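Local coordinates for protein adenosine kinase, putative (Trypanosoma brucei, PDB 3OTX) that probably catalyses the magnesium-dependent transfer of a phosphate group from ATP to adenosine, yielding AMP and ADP in the salvage of purines, at residues N178-L181 with Q182-K186; M151-P154 with A155-R158; A246-A249 with V250-P254; G305-L308 with S309-V313; A223-H226 with E227-F231. The protein carries 1 engineered substitution. All coordinates share one frame; numbering follows the deposited sequence.

Contact 1: N178-L181 with Q182-K186; sequences NHVL and QACRK
Arg-185 and Leu-181, one helical turn apart, carry the polar side of this contact. Arg-185 N donates to Leu-181 O at 2.9 Å, and the side chain then doubles back on the same carbonyl. With CG anti to the carbonyl carbon (chi1 -69°) and a bend at chi3 (-50°), Leu-181 O lies under one face of the guanidinium, nearer the rim of that group than its middle, where the positive charge and the carbonyl oxygen probably attract each other. NH1 comes up alongside Leu-181 CB at 3.5 Å. At the edge of the guanidinium, in its plane, a water accepts from Arg-185 NH2 (2.8 Å) and donates to Asn-178 O (2.7 Å), a carbonyl that also takes Gln-182 N at 3.1 Å.

The backbone bonds follow the i to i+4 pattern of helix 177-189, the crossover helix of the beta-alpha-beta unit that links parallel strands 165-169 and 193-197 in this PfkB-family fold. Cys-184 N to Val-180 O is firm at 2.9 Å, whereas Ala-183 N to His-179 O is weak.

Apolar contact is made by Cys-184 SG, which lies 4.4 Å from both Val-180 CG1 and Leu-181 CD2; Val-214 of helix 208-214 packs against all three residues. Elsewhere on the helix, Val-180 and Ala-183 rest on Phe-168, while His-179 NE2 is bonded to Leu-146 O and Gln-182 NE2 to Met-151 O.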
# COMPACT_ATOMS: atom_id res chain seq x y z
N ASN A 178 -4.87 7.78 15.28
CA ASN A 178 -4.70 7.03 16.50
C ASN A 178 -4.62 5.51 16.30
O ASN A 178 -3.93 4.83 17.07
CB ASN A 178 -5.76 7.45 17.51
CG ASN A 178 -5.54 8.87 17.99
OD1 ASN A 178 -4.42 9.32 18.21
ND2 ASN A 178 -6.64 9.61 18.13
N HIS A 179 -5.30 4.98 15.27
CA HIS A 179 -5.17 3.54 15.00
C HIS A 179 -3.74 3.22 14.58
O HIS A 179 -3.16 2.21 14.98
CB HIS A 179 -6.09 3.11 13.86
CG HIS A 179 -7.55 3.32 14.14
ND1 HIS A 179 -8.04 3.66 15.38
CD2 HIS A 179 -8.63 3.24 13.32
CE1 HIS A 179 -9.35 3.78 15.31
NE2 HIS A 179 -9.73 3.55 14.07
N VAL A 180 -3.16 4.09 13.77
CA VAL A 180 -1.80 3.94 13.31
C VAL A 180 -0.86 4.05 14.48
O VAL A 180 0.06 3.22 14.60
CB VAL A 180 -1.44 5.02 12.26
CG1 VAL A 180 -0.12 4.67 11.60
CG2 VAL A 180 -2.54 5.09 11.17
N LEU A 181 -1.07 5.05 15.35
CA LEU A 181 -0.17 5.24 16.51
C LEU A 181 -0.18 4.03 17.45
O LEU A 181 0.87 3.68 18.02
CB LEU A 181 -0.51 6.53 17.25
CG LEU A 181 -0.21 7.78 16.43
CD1 LEU A 181 -0.82 9.00 17.14
CD2 LEU A 181 1.33 8.03 16.21
N GLN A 182 -1.31 3.34 17.54
CA GLN A 182 -1.36 2.11 18.36
C GLN A 182 -0.35 1.10 17.83
O GLN A 182 0.41 0.52 18.60
CB GLN A 182 -2.76 1.50 18.39
CG GLN A 182 -2.82 0.17 19.15
CD GLN A 182 -4.19 -0.45 19.13
OE1 GLN A 182 -5.20 0.26 19.19
NE2 GLN A 182 -4.26 -1.78 19.06
N ALA A 183 -0.33 0.89 16.52
CA ALA A 183 0.67 -0.02 15.95
C ALA A 183 2.10 0.52 16.06
O ALA A 183 3.04 -0.26 16.26
CB ALA A 183 0.34 -0.31 14.48
N CYS A 184 2.28 1.83 15.93
CA CYS A 184 3.61 2.40 16.12
C CYS A 184 4.18 2.08 17.50
O CYS A 184 5.36 1.71 17.62
CB CYS A 184 3.53 3.92 15.99
SG CYS A 184 3.28 4.51 14.33
N ARG A 185 3.36 2.25 18.54
CA ARG A 185 3.77 1.92 19.89
C ARG A 185 3.96 0.41 20.06
O ARG A 185 4.90 -0.01 20.75
CB ARG A 185 2.77 2.49 20.89
CG ARG A 185 2.80 4.03 20.93
CD ARG A 185 1.89 4.60 22.05
NE ARG A 185 0.53 4.06 22.04
CZ ARG A 185 -0.50 4.58 21.37
NH1 ARG A 185 -0.36 5.71 20.67
NH2 ARG A 185 -1.68 3.97 21.40
N LYS A 186 3.09 -0.40 19.46
CA LYS A 186 3.27 -1.85 19.57
C LYS A 186 4.58 -2.32 18.94
O LYS A 186 5.27 -3.20 19.49
CB LYS A 186 2.08 -2.56 18.91
CG LYS A 186 2.16 -4.06 18.99
CD LYS A 186 2.05 -4.58 20.45
CE LYS A 186 0.68 -4.27 21.10
NZ LYS A 186 0.53 -4.86 22.47
O HOH W 1 -3.41 5.31 19.64

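Contact 2: M151-P154 with A155-R158; sequences MRSP and AVVR
Ser-153 turns its OG into the space between its own backbone N and carbonyl carbon (chi1 70°), and Val-156, with CG1 anti to its backbone N (chi1 175°), swings CG2 round to meet it; the two atoms, Ser-153 OG and Val-156 CG2, stand 3.5 Å apart. The same valine rotation sends CG1 back over the preceding turn, 3.5 Å from Met-151 O. Met-151 curls its chain so that CE also reaches Val-156 CG1, at 4.3 Å.

Ser-153 is the N-cap of helix 154-162, with Pro-154 opening the first turn, a place where its missing N-H costs nothing. The serine hydroxyl is not spent on the turn ahead: it bonds backward to His-150 O. Its carbonyl does the forward work, taking Val-157 N at 3.0 Å in an almost straight bond (171°), and Val-157 CG2 lies over that same carbonyl, 3.5 Å from Ser-153 O. Pro-154 O takes Arg-158 N at 2.8 Å.

Met-151 and Val-156 turn their apolar groups to Tyr-11 of strand 10-13. Arg-158 runs out fully extended on the exposed side of the helix.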
# COMPACT_ATOMS: atom_id res chain seq x y z
N MET A 151 -9.74 -1.98 17.26
CA MET A 151 -8.28 -1.94 17.48
C MET A 151 -7.84 -2.53 18.83
O MET A 151 -6.72 -3.02 18.94
CB MET A 151 -7.75 -0.51 17.37
CG MET A 151 -7.87 0.09 15.96
SD MET A 151 -7.04 -0.87 14.65
CE MET A 151 -5.34 -0.85 15.22
N ARG A 152 -8.72 -2.52 19.82
CA ARG A 152 -8.40 -3.01 21.17
C ARG A 152 -8.98 -4.40 21.38
O ARG A 152 -8.85 -4.95 22.48
CB ARG A 152 -8.99 -2.07 22.25
CG ARG A 152 -8.35 -0.71 22.27
CD ARG A 152 -8.79 0.10 23.47
NE ARG A 152 -10.22 0.36 23.46
CZ ARG A 152 -10.78 1.50 23.09
NH1 ARG A 152 -10.02 2.52 22.71
NH2 ARG A 152 -12.09 1.63 23.11
N SER A 153 -9.62 -4.96 20.34
CA SER A 153 -10.26 -6.26 20.43
C SER A 153 -9.22 -7.38 20.53
O SER A 153 -8.10 -7.21 20.06
CB SER A 153 -11.18 -6.51 19.23
OG SER A 153 -10.44 -6.70 18.04
N PRO A 154 -9.57 -8.51 21.16
CA PRO A 154 -8.60 -9.61 21.37
C PRO A 154 -7.90 -10.08 20.09
O PRO A 154 -6.68 -10.27 20.11
CB PRO A 154 -9.46 -10.74 21.98
CG PRO A 154 -10.57 -10.01 22.68
CD PRO A 154 -10.84 -8.74 21.88
N ALA A 155 -8.65 -10.26 18.99
CA ALA A 155 -8.10 -10.73 17.72
C ALA A 155 -7.02 -9.79 17.18
O ALA A 155 -5.98 -10.25 16.70
CB ALA A 155 -9.19 -10.94 16.69
N VAL A 156 -7.28 -8.49 17.27
CA VAL A 156 -6.32 -7.48 16.79
C VAL A 156 -5.10 -7.36 17.72
O VAL A 156 -3.97 -7.31 17.26
CB VAL A 156 -7.01 -6.12 16.56
CG1 VAL A 156 -6.00 -4.99 16.17
CG2 VAL A 156 -8.11 -6.30 15.48
N VAL A 157 -5.33 -7.34 19.03
CA VAL A 157 -4.18 -7.23 19.96
C VAL A 157 -3.31 -8.48 19.89
O VAL A 157 -2.07 -8.40 19.92
CB VAL A 157 -4.66 -6.92 21.39
CG1 VAL A 157 -3.47 -6.96 22.36
CG2 VAL A 157 -5.34 -5.55 21.43
N ARG A 158 -3.95 -9.64 19.76
CA ARG A 158 -3.23 -10.91 19.58
C ARG A 158 -2.39 -10.84 18.32
O ARG A 158 -1.21 -11.20 18.34
CB ARG A 158 -4.24 -12.06 19.49
CG ARG A 158 -3.64 -13.40 19.06
CD ARG A 158 -4.76 -14.39 18.74
NE ARG A 158 -4.27 -15.70 18.31
CZ ARG A 158 -5.05 -16.75 18.03
NH1 ARG A 158 -6.37 -16.65 18.13
NH2 ARG A 158 -4.51 -17.90 17.65

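Contact 3: A246-A249 with V250-P254; sequences ARRA and VSEVP
Val-250 is pressed firmly against the turn before it: its CG2 lies 3.3 Å from Ala-246 O, and its CB 3.4 Å from Arg-247 O. Val-250 N donates to Ala-246 O at 3.0 Å. This is the packed side of the end of helix 242-251, where Ala-246, Ala-249 and Val-250 rest on Val-263 of strand 262-267. One turn on, Val-253 CG2 lies 3.8 Å from Ala-249 CA.

The solvent side is looser: Glu-252 is exposed and Arg-248 partly so. These side chains run alongside each other, with guanidinium and carboxylate planes 20° apart, yet the charged atoms do not meet: Arg-248 NE and Glu-252 OE2 are 4.6 Å apart. The touching is done by the aliphatic part, Arg-248 CG against Glu-252 OE2 at 3.6 Å. Arg-248 leaves on the side of its backbone N (chi1 -60°) and then runs straight out; its polar partners lie elsewhere, in a salt bridge with Glu-244 and a cation-pi contact with Trp-237.

The last turn gathers on Arg-248 O, which accepts from Glu-252 N at 2.7 Å and, weakly, from Val-253 N. Beyond it Arg-261 takes up the carbonyls of Ala-249, Val-253 and Pro-254, so a positive charge sits at the carbonyl end of the helix, where it probably offsets the partial negative charge gathered there.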
# COMPACT_ATOMS: atom_id res chain seq x y z
N ALA A 246 15.77 11.26 -0.44
CA ALA A 246 15.98 10.07 0.40
C ALA A 246 17.01 10.32 1.53
O ALA A 246 16.74 9.98 2.69
CB ALA A 246 16.35 8.84 -0.45
N ARG A 247 18.15 10.93 1.19
CA ARG A 247 19.19 11.29 2.16
C ARG A 247 18.57 12.11 3.29
O ARG A 247 18.77 11.82 4.48
CB ARG A 247 20.28 12.10 1.44
CG ARG A 247 21.53 12.42 2.23
CD ARG A 247 22.60 12.96 1.25
NE ARG A 247 23.20 11.88 0.46
CZ ARG A 247 23.15 11.76 -0.87
NH1 ARG A 247 22.54 12.66 -1.65
NH2 ARG A 247 23.74 10.72 -1.44
N ARG A 248 17.83 13.14 2.91
CA ARG A 248 17.23 14.03 3.90
C ARG A 248 16.10 13.34 4.72
O ARG A 248 15.89 13.64 5.90
CB ARG A 248 16.71 15.31 3.25
CG ARG A 248 17.73 16.15 2.55
CD ARG A 248 17.08 17.39 1.98
NE ARG A 248 17.99 18.13 1.12
CZ ARG A 248 17.76 19.35 0.64
NH1 ARG A 248 16.62 19.98 0.95
NH2 ARG A 248 18.65 19.94 -0.13
N ALA A 249 15.36 12.42 4.11
CA ALA A 249 14.30 11.73 4.88
C ALA A 249 14.93 10.81 5.90
O ALA A 249 14.31 10.47 6.91
CB ALA A 249 13.40 10.93 3.92
N VAL A 250 16.16 10.40 5.64
CA VAL A 250 16.87 9.57 6.60
C VAL A 250 17.27 10.40 7.83
O VAL A 250 17.01 9.98 8.96
CB VAL A 250 18.10 8.85 5.98
CG1 VAL A 250 19.02 8.29 7.06
CG2 VAL A 250 17.61 7.75 5.02
N SER A 251 17.86 11.57 7.59
CA SER A 251 18.55 12.28 8.67
C SER A 251 17.82 13.53 9.18
O SER A 251 18.19 14.08 10.24
CB SER A 251 19.95 12.64 8.23
OG SER A 251 19.90 13.52 7.12
N GLU A 252 16.83 14.00 8.44
CA GLU A 252 16.23 15.28 8.76
C GLU A 252 14.80 15.12 9.26
O GLU A 252 14.32 15.96 10.00
CB GLU A 252 16.33 16.24 7.57
CG GLU A 252 17.79 16.61 7.25
CD GLU A 252 17.95 17.60 6.12
OE1 GLU A 252 17.01 18.36 5.82
OE2 GLU A 252 19.08 17.68 5.57
N VAL A 253 14.13 14.05 8.86
CA VAL A 253 12.78 13.78 9.32
C VAL A 253 12.89 13.12 10.68
O VAL A 253 13.63 12.15 10.84
CB VAL A 253 12.08 12.84 8.34
CG1 VAL A 253 10.80 12.23 8.95
CG2 VAL A 253 11.77 13.61 7.07
N PRO A 254 12.14 13.65 11.67
CA PRO A 254 12.27 13.17 13.06
C PRO A 254 12.21 11.64 13.10
O PRO A 254 11.43 11.05 12.37
CB PRO A 254 11.02 13.77 13.72
CG PRO A 254 10.86 15.08 13.02
CD PRO A 254 11.21 14.78 11.56

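Contact 4: G305-L308 with S309-V313; sequences GGFL and SAYAV
Gly-305 O accepts from Ser-309 N at 3.0 Å, an ordinary helical bond in helix 300-311, which near its start bears Asp-301, the predicted proton acceptor of this PfkB-family kinase. Gly-306 is gripped harder. Its O takes two donors, Ala-310 N at 3.1 Å and Ser-309 OG at 2.8 Å. The hydroxyl can get there because Ser-309 turns OG over its own main chain (chi1 77°), and it approaches well off the line of the carbonyl, with a C=O...OG angle of 118°.

Phe-307 comes next. Its O accepts from Tyr-311 N at 2.9 Å, and the two aromatic side chains leave the helix as near neighbours, each CG lying opposite its backbone N. The rings, their planes nearly parallel, meet at Phe-307 CE2 and Tyr-311 CD1, 4.1 Å apart, and both lean on Cys-320 of helix 317-332. Leu-308 O closes the series by accepting from Ala-312 N at 2.9 Å, while Ala-312 CB crowds the same oxygen at 3.3 Å. The leucine side chain itself packs on Ile-165 and Tyr-167 of strand 165-169 and on Met-195 of strand 193-197.

The Ser-309 hydroxyl, buried among Met-77 and Thr-323, thus gives its proton to Gly-306 O one turn back, so that carbonyl holds two donors and the hydroxyl's hydrogen is used within the helix.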
# COMPACT_ATOMS: atom_id res chain seq x y z
N GLY A 305 4.79 -5.70 -1.54
CA GLY A 305 4.63 -7.11 -1.15
C GLY A 305 5.90 -7.94 -1.24
O GLY A 305 6.20 -8.72 -0.31
N GLY A 306 6.67 -7.77 -2.32
CA GLY A 306 7.88 -8.56 -2.51
C GLY A 306 8.91 -8.10 -1.48
O GLY A 306 9.62 -8.93 -0.86
N PHE A 307 9.03 -6.78 -1.32
CA PHE A 307 9.93 -6.21 -0.31
C PHE A 307 9.68 -6.82 1.07
O PHE A 307 10.63 -7.29 1.73
CB PHE A 307 9.77 -4.68 -0.29
CG PHE A 307 10.78 -3.95 0.61
CD1 PHE A 307 11.91 -3.38 0.07
CD2 PHE A 307 10.56 -3.88 2.01
CE1 PHE A 307 12.85 -2.73 0.93
CE2 PHE A 307 11.48 -3.21 2.86
CZ PHE A 307 12.63 -2.65 2.31
N LEU A 308 8.41 -6.88 1.50
CA LEU A 308 8.09 -7.46 2.82
C LEU A 308 8.35 -8.94 2.88
O LEU A 308 8.78 -9.44 3.94
CB LEU A 308 6.62 -7.22 3.13
CG LEU A 308 6.28 -5.82 3.56
CD1 LEU A 308 4.73 -5.63 3.62
CD2 LEU A 308 6.87 -5.54 4.93
N SER A 309 8.09 -9.67 1.79
CA SER A 309 8.34 -11.12 1.78
C SER A 309 9.82 -11.46 2.01
O SER A 309 10.13 -12.48 2.63
CB SER A 309 7.81 -11.79 0.51
OG SER A 309 8.67 -11.56 -0.60
N ALA A 310 10.71 -10.60 1.52
CA ALA A 310 12.14 -10.81 1.71
C ALA A 310 12.59 -10.28 3.05
O ALA A 310 13.46 -10.89 3.68
CB ALA A 310 12.92 -10.12 0.61
N TYR A 311 12.01 -9.17 3.48
CA TYR A 311 12.41 -8.56 4.75
C TYR A 311 12.06 -9.52 5.89
O TYR A 311 12.85 -9.66 6.86
CB TYR A 311 11.73 -7.16 4.95
CG TYR A 311 12.39 -6.36 6.05
CD1 TYR A 311 13.35 -5.40 5.76
CD2 TYR A 311 12.11 -6.62 7.40
CE1 TYR A 311 13.98 -4.68 6.77
CE2 TYR A 311 12.75 -5.92 8.42
CZ TYR A 311 13.66 -4.95 8.10
OH TYR A 311 14.31 -4.25 9.10
N ALA A 312 10.90 -10.18 5.76
CA ALA A 312 10.41 -11.11 6.78
C ALA A 312 11.32 -12.33 6.98
O ALA A 312 11.26 -12.97 8.03
CB ALA A 312 8.96 -11.55 6.47
N VAL A 313 12.15 -12.66 5.98
CA VAL A 313 13.10 -13.78 6.12
C VAL A 313 14.54 -13.32 6.30
O VAL A 313 15.48 -14.10 6.11
CB VAL A 313 12.95 -14.83 4.99
CG1 VAL A 313 11.63 -15.57 5.16
CG2 VAL A 313 13.04 -14.17 3.58

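Contact 5: A223-H226 with E227-F231; sequences ANRH and EAKEF. With AP5 (bis(adenosine)-5'-pentaphosphate), chain C.
Asn-224 and Glu-227 grip each other's backbone in a capping box, the amide and the glutamate chain running nearly perpendicular, with 35° between their flat ends. Asn-224 is the N-cap of helix 225-235; a chi1 of 65° folds its amide back over the main chain and brings OD1 round to accept from Glu-227 N at 2.8 Å. In return Glu-227 OE1 receives Asn-224 N at 3.1 Å, the donor arriving from well above the carboxylate plane. The carboxylate passes close over the amide oxygen, Glu-227 CD being 3.1 Å from Asn-224 OD1, and Ala-223 CB closes on Glu-227 OE1 at 3.3 Å.

With OD1 fixed in this way, the other end of the amide is aimed at the ligand: Asn-224 ND2 donates to O1B of bis(adenosine)-5'-pentaphosphate at 2.8 Å in a nearly straight bond (165°). The backbone N-H of Glu-227 fixes the turn of the amide and its carboxylate anchors the asparagine's backbone N, so Glu-227 acts as a second-shell residue behind Asn-224. The helix start would probably lend the phosphate some positive potential.

Farther round the turn, Arg-225 and Lys-229 run abreast, with Arg-225 CD 3.8 Å from Lys-229 NZ. The guanidinium is drawn off to salt bridges with Asp-268 and Glu-270. His-226 presents a ring edge to Glu-230 OE1, 4.4 Å from its NE2.

All this sits where strand 220-224 runs into the helix: Ala-223 pairs with Val-264 and Thr-266 of strand 262-267, and helix 201-206 covers His-226, Glu-227 and Glu-230.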
# COMPACT_ATOMS: atom_id res chain seq x y z
N ALA A 223 8.10 4.90 -1.00
CA ALA A 223 7.28 5.72 -1.89
C ALA A 223 7.76 5.58 -3.32
O ALA A 223 8.74 4.93 -3.57
CB ALA A 223 7.33 7.17 -1.50
N ASN A 224 7.03 6.17 -4.25
CA ASN A 224 7.53 6.30 -5.60
C ASN A 224 8.15 7.67 -5.86
O ASN A 224 8.19 8.53 -4.97
CB ASN A 224 6.41 5.98 -6.61
CG ASN A 224 5.29 6.99 -6.56
OD1 ASN A 224 5.38 8.02 -5.90
ND2 ASN A 224 4.21 6.69 -7.27
N ARG A 225 8.58 7.90 -7.10
CA ARG A 225 9.28 9.13 -7.47
C ARG A 225 8.40 10.37 -7.21
O ARG A 225 8.84 11.39 -6.66
CB ARG A 225 9.65 9.06 -8.96
CG ARG A 225 10.63 10.14 -9.38
CD ARG A 225 10.59 10.38 -10.89
NE ARG A 225 11.35 9.41 -11.70
CZ ARG A 225 10.84 8.31 -12.25
NH1 ARG A 225 9.57 7.98 -12.03
NH2 ARG A 225 11.62 7.52 -13.02
N HIS A 226 7.14 10.26 -7.60
CA HIS A 226 6.23 11.38 -7.50
C HIS A 226 5.94 11.77 -6.04
O HIS A 226 5.98 12.96 -5.69
CB HIS A 226 4.94 11.03 -8.23
CG HIS A 226 4.04 12.19 -8.46
ND1 HIS A 226 3.19 12.25 -9.54
CD2 HIS A 226 3.86 13.35 -7.77
CE1 HIS A 226 2.51 13.39 -9.50
NE2 HIS A 226 2.91 14.08 -8.45
N GLU A 227 5.67 10.76 -5.21
CA GLU A 227 5.41 10.95 -3.80
C GLU A 227 6.65 11.50 -3.12
O GLU A 227 6.53 12.31 -2.21
CB GLU A 227 5.00 9.63 -3.18
CG GLU A 227 3.62 9.15 -3.63
CD GLU A 227 3.48 7.63 -3.51
OE1 GLU A 227 4.35 6.96 -2.89
OE2 GLU A 227 2.50 7.09 -4.06
N ALA A 228 7.84 11.06 -3.54
CA ALA A 228 9.06 11.59 -2.96
C ALA A 228 9.18 13.10 -3.23
O ALA A 228 9.52 13.89 -2.32
CB ALA A 228 10.33 10.83 -3.47
N LYS A 229 8.89 13.51 -4.46
CA LYS A 229 8.90 14.94 -4.77
C LYS A 229 7.83 15.70 -3.97
O LYS A 229 8.07 16.84 -3.56
CB LYS A 229 8.74 15.20 -6.26
CG LYS A 229 9.87 14.61 -7.07
CD LYS A 229 9.62 14.80 -8.57
CE LYS A 229 10.81 14.32 -9.37
NZ LYS A 229 10.53 14.21 -10.80
N GLU A 230 6.67 15.08 -3.77
CA GLU A 230 5.61 15.73 -3.00
C GLU A 230 6.02 15.87 -1.54
O GLU A 230 5.70 16.88 -0.90
CB GLU A 230 4.28 15.01 -3.14
CG GLU A 230 3.08 15.86 -2.76
CD GLU A 230 2.84 17.00 -3.74
OE1 GLU A 230 2.66 16.72 -4.95
OE2 GLU A 230 2.85 18.16 -3.29
N PHE A 231 6.72 14.86 -1.02
CA PHE A 231 7.28 14.86 0.34
C PHE A 231 8.29 15.99 0.50
O PHE A 231 8.25 16.74 1.49
CB PHE A 231 7.92 13.50 0.65
CG PHE A 231 8.24 13.31 2.11
CD1 PHE A 231 7.32 12.72 2.97
CD2 PHE A 231 9.47 13.75 2.63
CE1 PHE A 231 7.61 12.54 4.33
CE2 PHE A 231 9.77 13.56 3.99
CZ PHE A 231 8.84 12.96 4.83
PA AP5 C . 6.70 2.34 -9.80
O1A AP5 C . 6.13 2.82 -11.13
O2A AP5 C . 7.78 3.23 -9.22
O3A AP5 C . 5.58 2.17 -8.66
PB AP5 C . 4.31 3.13 -8.40
O1B AP5 C . 4.46 4.47 -9.03
O2B AP5 C . 4.04 3.08 -6.93
O3B AP5 C . 3.22 2.28 -9.19
PG AP5 C . 1.79 2.65 -9.79
O1G AP5 C . 1.53 1.68 -10.90
O2G AP5 C . 1.66 4.05 -10.34
O3G AP5 C . 0.89 2.29 -8.57
PD AP5 C . -0.71 2.39 -8.38
O1D AP5 C . -1.44 2.91 -9.60
O2D AP5 C . -0.90 3.10 -7.07
O3D AP5 C . -1.09 0.83 -8.28
PE AP5 C . -1.07 -0.07 -6.94
O1E AP5 C . 0.13 0.30 -6.11
O2E AP5 C . -1.25 -1.53 -7.32
O5F AP5 C . 7.18 0.82 -10.02
C5F AP5 C . 7.60 0.03 -8.91
C4F AP5 C . 8.50 -1.08 -9.41
O4F AP5 C . 7.83 -1.82 -10.44
C3F AP5 C . 9.78 -0.60 -10.10
O3F AP5 C . 10.79 -0.40 -9.14
C2F AP5 C . 10.06 -1.68 -11.10
O2F AP5 C . 10.69 -2.76 -10.46
C1F AP5 C . 8.65 -2.14 -11.50
N9A AP5 C . 8.12 -1.45 -12.70
C8A AP5 C . 7.10 -0.49 -12.74
N7A AP5 C . 6.91 -0.14 -14.04
C5A AP5 C . 7.76 -0.84 -14.81
C6A AP5 C . 7.98 -0.92 -16.17
N6A AP5 C . 7.20 -0.27 -17.04
N1A AP5 C . 8.94 -1.78 -16.65
C2A AP5 C . 9.68 -2.59 -15.80
N3A AP5 C . 9.45 -2.51 -14.45
C4A AP5 C . 8.50 -1.68 -13.96
O5J AP5 C . -2.38 0.44 -6.13
C5J AP5 C . -3.67 0.28 -6.70
C4J AP5 C . -4.59 0.05 -5.52
O4J AP5 C . -4.77 1.26 -4.77
C3J AP5 C . -6.02 -0.33 -5.92
O3J AP5 C . -6.18 -1.73 -5.68
C2J AP5 C . -6.92 0.55 -5.03
O2J AP5 C . -7.97 -0.17 -4.40
C1J AP5 C . -5.94 1.08 -4.02
N9B AP5 C . -6.37 2.34 -3.39
C8B AP5 C . -6.65 3.50 -4.05
N7B AP5 C . -7.05 4.40 -3.12
C5B AP5 C . -7.01 3.81 -1.88
C6B AP5 C . -7.30 4.28 -0.59
N6B AP5 C . -7.80 5.50 -0.33
N1B AP5 C . -7.18 3.36 0.42
C2B AP5 C . -6.69 2.09 0.26
N3B AP5 C . -6.45 1.61 -1.02
C4B AP5 C . -6.58 2.50 -2.05

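Contact 5 is the one that touches bis(adenosine)-5'-pentaphosphate, which is also bonded by Thr-266, Asp-268 and Asp-301. Contact 3 lies next to it, centres 14 Å apart, joined where Val-253 CG2 meets Phe-231 CE2 at 3.7 Å; both helices pack on strand 262-267. Contact 4 belongs to the helix that brings Asp-301 to the site, and its Phe-307 side chain is about 10 Å from the ligand. Contacts 1 and 2 form a second pair, centres 12 Å apart, with His-179 ND1 3.6 Å from Met-151 CG. Contact 2 lies on the opposite side of the chain's centre from contact 5, about 33 Å away between centres.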